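Local atomic coordinates of extracellular ligand-binding receptor (Desulfitobacterium hafniense, PDB entry 4Q6B), a protein that binds leucine and, as a substrate-binding protein of the leucine-binding family, probably hands amino acids to an ABC transporter. Residues R82-S87 with P104-P109; L99-P104 with I117-N122; D110-G115 with D331-D336. All blocks are in the same frame, centred on the assembly; numbering follows the deposited sequence. Where two conformers were deposited one is given.

All three contacts lie in the lobe built on the five-stranded parallel sheet, their centres about 9 to 12 Å apart. Contact 1, beside the bound leucine, joins the start of helix 84-97 to the loop after strand 101-103; contact 2 pairs that strand with strand 119-121 at one edge of the sheet, and the two share Pro104. The loop between these strands runs from contact 1 into residues 110-115 of contact 3, whose other half, residues 331-336, comes over 200 residues later. Arg121 connects all three: it bonds to the carbonyls of Ser106 and Ser108 and forms a salt bridge with Asp335, so the pocket loop is tied to the sheet edge and the returning chain.

Contact 1: residues R82-S87 with P104-P109; sequences RNSFIS and PASTSP. With LEU (leucine), chain B.
Ser106 joins its loop to the residues leading into helix 84-97 and to its first turn through a single hydroxyl. Its OG donates to Arg82 O at 2.8 Å, from above the carbonyl plane, and accepts from Ser87 OG. An alanine here would probably leave Ser87 OG without this acceptor and Arg82 O without this donor. Ser84 OG lies beside its own backbone N (chi1 -66°), and both donate to the bound leucine: Ser84 N to O and Ser84 OG to OXT, the latter at 2.6 Å. Ser84 OG also accepts from Ser108 N at 3.1 Å, while Thr107 N gives OXT a second bond. The leucine N donates to Ala105 O and to Thr107 OG1, which Asp126 holds, and is also bonded to Asn231. From a CB pointing away from residues 104-109, Arg82 sets CG 3.8 Å from Ala105 CB and runs extended through CD to NE, 4.1 Å from leucine CD1; CZ, NH1 and NH2 spread one guanidinium face over CD1 and CD2. The two segments therefore grip the ligand carboxylate with neutral donors, probably aided by the helix N-terminus, and use the arginine as a flat wall for the aliphatic tail.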
loop_
_atom_site.group_PDB
_atom_site.type_symbol
_atom_site.label_atom_id
_atom_site.label_comp_id
_atom_site.label_asym_id
_atom_site.label_seq_id
_atom_site.Cartn_x
_atom_site.Cartn_y
_atom_site.Cartn_z
ATOM N N ARG A 82 4.484 -2.531 -7.797
ATOM C CA ARG A 82 4.422 -1.545 -6.697
ATOM C C ARG A 82 3.512 -0.400 -7.102
ATOM O O ARG A 82 2.523 -0.081 -6.405
ATOM C CB ARG A 82 5.806 -0.966 -6.424
ATOM C CG ARG A 82 5.843 -0.036 -5.199
ATOM C CD ARG A 82 7.290 0.455 -4.961
ATOM N NE ARG A 82 7.463 1.317 -3.784
ATOM C CZ ARG A 82 7.483 2.644 -3.823
ATOM N NH1 ARG A 82 7.656 3.335 -2.700
ATOM N NH2 ARG A 82 7.323 3.273 -4.982
ATOM N N ASN A 83 3.781 0.182 -8.259
ATOM C CA ASN A 83 3.072 1.404 -8.640
ATOM C C ASN A 83 1.756 1.038 -9.296
ATOM O O ASN A 83 1.730 0.161 -10.172
ATOM C CB ASN A 83 3.890 2.212 -9.679
ATOM C CG ASN A 83 5.249 2.623 -9.142
ATOM O OD1 ASN A 83 6.189 1.830 -9.188
ATOM N ND2 ASN A 83 5.348 3.837 -8.590
ATOM N N SER A 84 0.673 1.702 -8.914
ATOM C CA SER A 84 -0.606 1.392 -9.578
ATOM C C SER A 84 -0.612 1.622 -11.091
ATOM O O SER A 84 -1.284 0.887 -11.826
ATOM C CB SER A 84 -1.753 2.190 -8.933
ATOM O OG SER A 84 -1.974 1.778 -7.597
ATOM N N PHE A 85 0.127 2.614 -11.602
ATOM C CA PHE A 85 0.104 2.819 -13.060
ATOM C C PHE A 85 0.768 1.698 -13.853
ATOM O O PHE A 85 0.594 1.607 -15.085
ATOM C CB PHE A 85 0.678 4.178 -13.446
ATOM C CG PHE A 85 2.196 4.213 -13.451
ATOM C CD1 PHE A 85 2.890 4.008 -14.628
ATOM C CD2 PHE A 85 2.905 4.469 -12.287
ATOM C CE1 PHE A 85 4.284 4.045 -14.668
ATOM C CE2 PHE A 85 4.327 4.496 -12.318
ATOM C CZ PHE A 85 4.989 4.277 -13.512
ATOM N N ILE A 86 1.528 0.858 -13.158
ATOM C CA ILE A 86 2.060 -0.379 -13.732
ATOM C C ILE A 86 1.181 -1.571 -13.410
ATOM O O ILE A 86 0.830 -2.337 -14.300
ATOM C CB ILE A 86 3.517 -0.579 -13.254
ATOM C CG1 ILE A 86 4.302 0.688 -13.580
ATOM C CG2 ILE A 86 4.152 -1.886 -13.861
ATOM C CD1 ILE A 86 5.794 0.533 -13.297
ATOM N N SER A 87 0.747 -1.726 -12.159
ATOM C CA SER A 87 -0.083 -2.888 -11.824
ATOM C C SER A 87 -1.394 -2.939 -12.620
ATOM O O SER A 87 -1.842 -4.025 -13.023
ATOM C CB SER A 87 -0.411 -2.902 -10.320
ATOM O OG SER A 87 0.733 -3.188 -9.548
ATOM N N PRO A 104 1.456 -5.988 -3.238
ATOM C CA PRO A 104 1.540 -5.535 -1.851
ATOM C C PRO A 104 1.710 -4.024 -1.722
ATOM O O PRO A 104 2.075 -3.569 -0.656
ATOM C CB PRO A 104 2.775 -6.257 -1.329
ATOM C CG PRO A 104 3.724 -6.173 -2.452
ATOM C CD PRO A 104 2.908 -6.277 -3.700
ATOM N N ALA A 105 1.575 -3.274 -2.807
ATOM C CA ALA A 105 1.659 -1.829 -2.698
ATOM C C ALA A 105 0.690 -0.942 -3.487
ATOM O O ALA A 105 0.561 0.225 -3.179
ATOM C CB ALA A 105 3.086 -1.378 -2.926
ATOM N N SER A 106 0.029 -1.484 -4.504
ATOM C CA SER A 106 -0.749 -0.628 -5.384
ATOM C C SER A 106 -2.110 -0.364 -4.771
ATOM O O SER A 106 -2.904 -1.268 -4.648
ATOM C CB SER A 106 -0.917 -1.277 -6.765
ATOM O OG SER A 106 0.319 -1.430 -7.428
ATOM N N THR A 107 -2.372 0.901 -4.451
ATOM C CA THR A 107 -3.561 1.273 -3.689
ATOM C C THR A 107 -4.673 1.923 -4.507
ATOM O O THR A 107 -5.753 2.175 -3.959
ATOM C CB THR A 107 -3.194 2.258 -2.556
ATOM O OG1 THR A 107 -2.521 3.390 -3.141
ATOM C CG2 THR A 107 -2.289 1.582 -1.529
ATOM N N SER A 108 -4.483 2.146 -5.803
ATOM C CA SER A 108 -5.563 2.728 -6.607
ATOM C C SER A 108 -6.840 1.887 -6.604
ATOM O O SER A 108 -6.822 0.692 -6.899
ATOM C CB SER A 108 -5.136 2.901 -8.056
ATOM O OG SER A 108 -6.249 3.384 -8.854
ATOM N N PRO A 109 -7.972 2.534 -6.319
ATOM C CA PRO A 109 -9.266 1.842 -6.437
ATOM C C PRO A 109 -9.515 1.218 -7.815
ATOM O O PRO A 109 -10.202 0.195 -7.917
ATOM C CB PRO A 109 -10.271 2.960 -6.149
ATOM C CG PRO A 109 -9.528 3.888 -5.191
ATOM C CD PRO A 109 -8.082 3.868 -5.696
HETATM N N LEU B . 0.509 3.248 -3.323
HETATM C CA LEU B . 1.332 3.653 -4.468
HETATM C C LEU B . 0.640 3.310 -5.776
HETATM O O LEU B . 1.122 3.645 -6.851
HETATM C CB LEU B . 2.691 2.957 -4.388
HETATM C CG LEU B . 3.346 3.579 -3.150
HETATM C CD1 LEU B . 3.910 2.519 -2.251
HETATM C CD2 LEU B . 4.387 4.642 -3.471
HETATM O OXT LEU B . -0.448 2.718 -5.741
#

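Contact 2: residues L99-P104 with I117-N122; sequences LVMLSP and IHVFRN
Met101 and Phe120 are joined through the backbone: Phe120 N donates to Met101 O at 2.9 Å, nearly along the C=O axis. Three further bonds continue the parallel pairing, from Met101 N to His118 O, Ser103 N to Phe120 O and Asn122 N to Ser103 O. The Ser103 N bond is nearly straight (N-H...O 171°). CA-H groups add to these, the shortest being Arg121 CA to Ser103 O at 3.1 Å. On one face, Leu102 reaches across with CD1, which touches Phe120 CB at 3.5 Å. CG of Phe120 is anti to the carbonyl carbon (chi1 -63°); farther out, Phe120 CE2 lies 4.2 Å from Val100 CG2. On the other face the selenomethionine Met101 runs alongside Val119, and its bent end brings CE within 3.9 Å of Val119 CG1. Past the strand ends, Asn122 OD1 comes to 3.2 Å from Pro104 CA, and one face of the His118 ring has Leu99 N over its rim. The pair forms one edge of the five-stranded parallel sheet in an alpha/beta lobe of the periplasmic binding protein fold, with strand 119-121 outermost. Farther in, backbone bonds link Val100 to Val78, and Leu102 to Val78 and Gly80. Helix 84-97 covers the Met101 and Val119 face, where Ala91 meets Val119. Helices 284-301 and 311-317 pack on the Leu102 and Phe120 face, and the Phe120 ring meets Phe330 edge-to-face. Polar ends are fixed by a second shell: Ser103 OG is bonded to His81 O, Asn122 ND2 to Ala288 O, and Arg121 NH1 forms a salt bridge with Asp335.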
loop_
_atom_site.group_PDB
_atom_site.type_symbol
_atom_site.label_atom_id
_atom_site.label_comp_id
_atom_site.label_asym_id
_atom_site.label_seq_id
_atom_site.Cartn_x
_atom_site.Cartn_y
_atom_site.Cartn_z
ATOM N N LEU A 99 -3.205 -16.135 -14.300
ATOM C CA LEU A 99 -2.137 -16.203 -13.303
ATOM C C LEU A 99 -2.374 -15.147 -12.239
ATOM O O LEU A 99 -2.572 -13.977 -12.571
ATOM C CB LEU A 99 -0.805 -15.934 -14.017
ATOM C CG LEU A 99 0.492 -16.005 -13.205
ATOM C CD1 LEU A 99 0.641 -17.429 -12.657
ATOM C CD2 LEU A 99 1.644 -15.656 -14.153
ATOM N N VAL A 100 -2.360 -15.561 -10.968
ATOM C CA VAL A 100 -2.544 -14.608 -9.874
ATOM C C VAL A 100 -1.483 -13.528 -9.851
ATOM O O VAL A 100 -0.282 -13.793 -9.978
ATOM C CB VAL A 100 -2.585 -15.323 -8.512
ATOM C CG1 VAL A 100 -2.325 -14.325 -7.319
ATOM C CG2 VAL A 100 -3.923 -16.009 -8.341
HETATM N N MSE A 101 -1.952 -12.283 -9.739
HETATM C CA MSE A 101 -1.078 -11.160 -9.448
HETATM C C MSE A 101 -1.514 -10.617 -8.096
HETATM O O MSE A 101 -2.681 -10.306 -7.917
HETATM C CB MSE A 101 -1.241 -10.056 -10.494
HETATM C CG MSE A 101 -0.132 -9.019 -10.370
HETATM SE SE MSE A 101 -0.644 -7.260 -11.116
HETATM C CE MSE A 101 -1.666 -6.694 -9.552
ATOM N N LEU A 102 -0.611 -10.573 -7.125
ATOM C CA LEU A 102 -1.013 -10.112 -5.768
ATOM C C LEU A 102 -0.133 -8.911 -5.444
ATOM O O LEU A 102 1.076 -9.091 -5.279
ATOM C CB LEU A 102 -0.837 -11.240 -4.750
ATOM C CG LEU A 102 -1.019 -10.891 -3.272
ATOM C CD1 LEU A 102 -2.416 -10.433 -2.981
ATOM C CD2 LEU A 102 -0.736 -12.146 -2.401
ATOM N N SER A 103 -0.710 -7.713 -5.399
ATOM C CA SER A 103 0.081 -6.521 -5.152
ATOM C C SER A 103 0.144 -6.136 -3.697
ATOM O O SER A 103 -0.851 -5.976 -3.029
ATOM C CB SER A 103 -0.406 -5.307 -5.943
ATOM O OG SER A 103 0.419 -4.193 -5.668
ATOM N N PRO A 104 1.456 -5.988 -3.238
ATOM C CA PRO A 104 1.540 -5.535 -1.851
ATOM C C PRO A 104 1.710 -4.024 -1.722
ATOM O O PRO A 104 2.075 -3.569 -0.656
ATOM C CB PRO A 104 2.775 -6.257 -1.329
ATOM C CG PRO A 104 3.724 -6.173 -2.452
ATOM C CD PRO A 104 2.908 -6.277 -3.700
ATOM N N ILE A 117 -10.361 -11.361 -12.469
ATOM C CA ILE A 117 -10.654 -12.444 -11.539
ATOM C C ILE A 117 -9.386 -12.941 -10.828
ATOM O O ILE A 117 -9.489 -13.611 -9.795
ATOM C CB ILE A 117 -11.186 -13.657 -12.316
ATOM C CG1 ILE A 117 -12.549 -13.382 -12.908
ATOM C CG2 ILE A 117 -11.318 -14.855 -11.418
ATOM C CD1 ILE A 117 -12.938 -14.537 -13.852
ATOM N N HIS A 118 -8.197 -12.695 -11.399
ATOM C CA HIS A 118 -6.964 -13.284 -10.868
ATOM C C HIS A 118 -6.085 -12.269 -10.149
ATOM O O HIS A 118 -4.890 -12.473 -9.905
ATOM C CB HIS A 118 -6.187 -13.928 -12.022
ATOM C CG HIS A 118 -6.942 -15.033 -12.683
ATOM N ND1 HIS A 118 -7.021 -16.296 -12.138
ATOM C CD2 HIS A 118 -7.691 -15.060 -13.816
ATOM C CE1 HIS A 118 -7.781 -17.057 -12.905
ATOM N NE2 HIS A 118 -8.194 -16.339 -13.935
ATOM N N VAL A 119 -6.679 -11.134 -9.874
ATOM C CA VAL A 119 -5.872 -9.956 -9.489
ATOM C C VAL A 119 -6.271 -9.511 -8.084
ATOM O O VAL A 119 -7.451 -9.315 -7.789
ATOM C CB VAL A 119 -6.126 -8.816 -10.504
ATOM C CG1 VAL A 119 -5.466 -7.520 -10.083
ATOM C CG2 VAL A 119 -5.653 -9.217 -11.908
ATOM N N PHE A 120 -5.276 -9.327 -7.219
ATOM C CA PHE A 120 -5.525 -9.096 -5.774
ATOM C C PHE A 120 -4.583 -8.047 -5.236
ATOM O O PHE A 120 -3.579 -7.781 -5.846
ATOM C CB PHE A 120 -5.289 -10.392 -4.982
ATOM C CG PHE A 120 -6.222 -11.531 -5.353
ATOM C CD1 PHE A 120 -7.357 -11.756 -4.605
ATOM C CD2 PHE A 120 -5.974 -12.339 -6.474
ATOM C CE1 PHE A 120 -8.236 -12.789 -4.936
ATOM C CE2 PHE A 120 -6.818 -13.393 -6.792
ATOM C CZ PHE A 120 -7.959 -13.620 -6.017
ATOM N N ARG A 121 -4.897 -7.464 -4.087
ATOM C CA ARG A 121 -3.860 -6.749 -3.321
ATOM C C ARG A 121 -4.062 -7.116 -1.900
ATOM O O ARG A 121 -5.181 -7.437 -1.529
ATOM C CB ARG A 121 -3.989 -5.247 -3.483
ATOM C CG ARG A 121 -5.391 -4.729 -3.280
ATOM C CD ARG A 121 -5.378 -3.184 -3.167
ATOM N NE ARG A 121 -6.661 -2.703 -3.690
ATOM C CZ ARG A 121 -6.777 -1.800 -4.653
ATOM N NH1 ARG A 121 -7.984 -1.486 -5.125
ATOM N NH2 ARG A 121 -5.694 -1.218 -5.156
ATOM N N ASN A 122 -3.002 -7.109 -1.088
ATOM C CA ASN A 122 -3.149 -7.518 0.331
ATOM C C ASN A 122 -2.993 -6.324 1.260
ATOM O O ASN A 122 -2.626 -6.465 2.421
ATOM C CB ASN A 122 -2.206 -8.685 0.727
ATOM C CG ASN A 122 -0.753 -8.272 0.722
ATOM O OD1 ASN A 122 -0.391 -7.308 0.035
ATOM N ND2 ASN A 122 0.080 -8.960 1.499
#

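Contact 3: residues D110-G115 with D331-D336; sequences DLTDHG and DGRGDD
In one of its two modelled conformers, Arg333 places the centre of its guanidinium under Thr112 O, which lies 3.0 Å above the plane, so that the carbonyl meets a flat cationic face rather than an N-H. Arg333 and Gly334 belong to a type I beta turn from Asp331 to Gly334, with Asp335 following it; an Asx turn, in which Asp331 OD1 accepts from Arg333 N at 3.0 Å, reinforces it. The guanidinium contacts hold for the conformer described and are doubtful for the other. Here Arg333 is the middle of a salt-bridge network. Arg333 NH1 donates to Asp113 OD1 at 2.8 Å and NH2 adds a weak bond to the same oxygen, with the carboxylate and guanidinium planes 63° apart. Arg333 NH2 also reaches Asp335 OD2 at 3.2 Å, within the guanidinium plane and nearly straight (170°). Thr112 OG1 donates to Asp335 OD2 at 2.8 Å, on its syn side but tilted 31° out of the carboxylate plane, so this oxygen takes two donors. The cation between Asp113 and Asp335 would be expected to ease the repulsion of their charges. Thr112 CG2 lies 3.4 Å from Arg333 O, the carbonyl inside the turn.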
loop_
_atom_site.group_PDB
_atom_site.type_symbol
_atom_site.label_atom_id
_atom_site.label_comp_id
_atom_site.label_asym_id
_atom_site.label_seq_id
_atom_site.Cartn_x
_atom_site.Cartn_y
_atom_site.Cartn_z
ATOM N N ASP A 110 -8.938 1.792 -8.868
ATOM C CA ASP A 110 -9.198 1.339 -10.218
ATOM C C ASP A 110 -8.657 -0.091 -10.497
ATOM O O ASP A 110 -9.071 -0.751 -11.478
ATOM C CB ASP A 110 -8.581 2.348 -11.193
ATOM C CG ASP A 110 -8.984 2.087 -12.610
ATOM O OD1 ASP A 110 -10.217 2.101 -12.909
ATOM O OD2 ASP A 110 -8.079 1.846 -13.431
ATOM N N LEU A 111 -7.707 -0.547 -9.680
ATOM C CA LEU A 111 -7.113 -1.863 -9.890
ATOM C C LEU A 111 -8.201 -2.926 -9.911
ATOM O O LEU A 111 -8.134 -3.897 -10.693
ATOM C CB LEU A 111 -6.050 -2.146 -8.822
ATOM C CG LEU A 111 -5.401 -3.527 -8.956
ATOM C CD1 LEU A 111 -4.625 -3.595 -10.256
ATOM C CD2 LEU A 111 -4.488 -3.786 -7.728
ATOM N N THR A 112 -9.239 -2.738 -9.084
ATOM C CA THR A 112 -10.246 -3.804 -8.940
ATOM C C THR A 112 -11.556 -3.425 -9.615
ATOM O O THR A 112 -12.613 -4.011 -9.341
ATOM C CB THR A 112 -10.470 -4.147 -7.442
ATOM O OG1 THR A 112 -10.715 -2.941 -6.719
ATOM C CG2 THR A 112 -9.230 -4.785 -6.867
ATOM N N ASP A 113 -11.456 -2.474 -10.548
ATOM C CA ASP A 113 -12.609 -1.964 -11.268
ATOM C C ASP A 113 -12.568 -2.358 -12.732
ATOM O O ASP A 113 -13.138 -1.671 -13.575
ATOM C CB ASP A 113 -12.655 -0.415 -11.189
ATOM C CG ASP A 113 -13.165 0.097 -9.858
ATOM O OD1 ASP A 113 -13.638 -0.704 -9.004
ATOM O OD2 ASP A 113 -13.090 1.331 -9.667
ATOM N N HIS A 114 -11.891 -3.460 -13.074
ATOM C CA HIS A 114 -11.819 -3.868 -14.486
ATOM C C HIS A 114 -12.384 -5.276 -14.729
ATOM O O HIS A 114 -12.171 -5.853 -15.798
ATOM C CB HIS A 114 -10.345 -3.879 -14.934
ATOM C CG HIS A 114 -9.772 -2.512 -15.124
ATOM N ND1 HIS A 114 -9.931 -1.801 -16.290
ATOM C CD2 HIS A 114 -9.055 -1.718 -14.295
ATOM C CE1 HIS A 114 -9.346 -0.623 -16.176
ATOM N NE2 HIS A 114 -8.806 -0.543 -14.976
ATOM N N GLY A 115 -13.064 -5.835 -13.710
ATOM C CA GLY A 115 -13.627 -7.175 -13.852
ATOM C C GLY A 115 -12.598 -8.295 -13.827
ATOM O O GLY A 115 -12.932 -9.440 -14.183
ATOM N N ASP A 331 -12.216 -10.008 -1.275
ATOM C CA ASP A 331 -13.575 -10.042 -1.790
ATOM C C ASP A 331 -13.628 -10.522 -3.252
ATOM O O ASP A 331 -12.605 -10.959 -3.814
ATOM C CB ASP A 331 -14.336 -8.718 -1.550
ATOM C CG ASP A 331 -13.860 -7.552 -2.438
ATOM O OD1 ASP A 331 -13.049 -7.750 -3.356
ATOM O OD2 ASP A 331 -14.337 -6.415 -2.223
ATOM N N GLY A 332 -14.820 -10.457 -3.848
ATOM C CA GLY A 332 -15.040 -10.989 -5.178
ATOM C C GLY A 332 -14.274 -10.224 -6.255
ATOM O O GLY A 332 -14.084 -10.725 -7.379
ATOM N N ARG A 333 -13.836 -9.021 -5.917
ATOM C CA ARG A 333 -13.129 -8.193 -6.886
ATOM C C ARG A 333 -11.639 -8.201 -6.654
ATOM O O ARG A 333 -10.886 -7.651 -7.455
ATOM C CB ARG A 333 -13.679 -6.774 -6.845
ATOM C CG ARG A 333 -15.189 -6.769 -6.881
ATOM C CD ARG A 333 -15.698 -5.371 -7.086
ATOM N NE ARG A 333 -14.736 -4.424 -6.541
ATOM C CZ ARG A 333 -14.505 -3.222 -7.056
ATOM N NH1 ARG A 333 -15.179 -2.815 -8.127
ATOM N NH2 ARG A 333 -13.595 -2.435 -6.503
ATOM N N GLY A 334 -11.197 -8.835 -5.566
ATOM C CA GLY A 334 -9.785 -8.886 -5.277
ATOM C C GLY A 334 -9.286 -7.838 -4.304
ATOM O O GLY A 334 -8.099 -7.885 -3.978
ATOM N N ASP A 335 -10.148 -6.944 -3.813
ATOM C CA ASP A 335 -9.738 -6.035 -2.727
ATOM C C ASP A 335 -9.552 -6.805 -1.424
ATOM O O ASP A 335 -10.217 -7.826 -1.195
ATOM C CB ASP A 335 -10.770 -4.936 -2.504
ATOM C CG ASP A 335 -10.671 -3.835 -3.584
ATOM O OD1 ASP A 335 -9.538 -3.401 -3.848
ATOM O OD2 ASP A 335 -11.688 -3.462 -4.179
ATOM N N ASP A 336 -8.656 -6.316 -0.582
ATOM C CA ASP A 336 -8.508 -6.873 0.753
ATOM C C ASP A 336 -9.387 -6.066 1.682
ATOM O O ASP A 336 -9.186 -4.844 1.866
ATOM C CB ASP A 336 -7.024 -6.827 1.190
ATOM C CG ASP A 336 -6.708 -7.816 2.313
ATOM O OD1 ASP A 336 -7.603 -8.098 3.161
ATOM O OD2 ASP A 336 -5.553 -8.314 2.363
#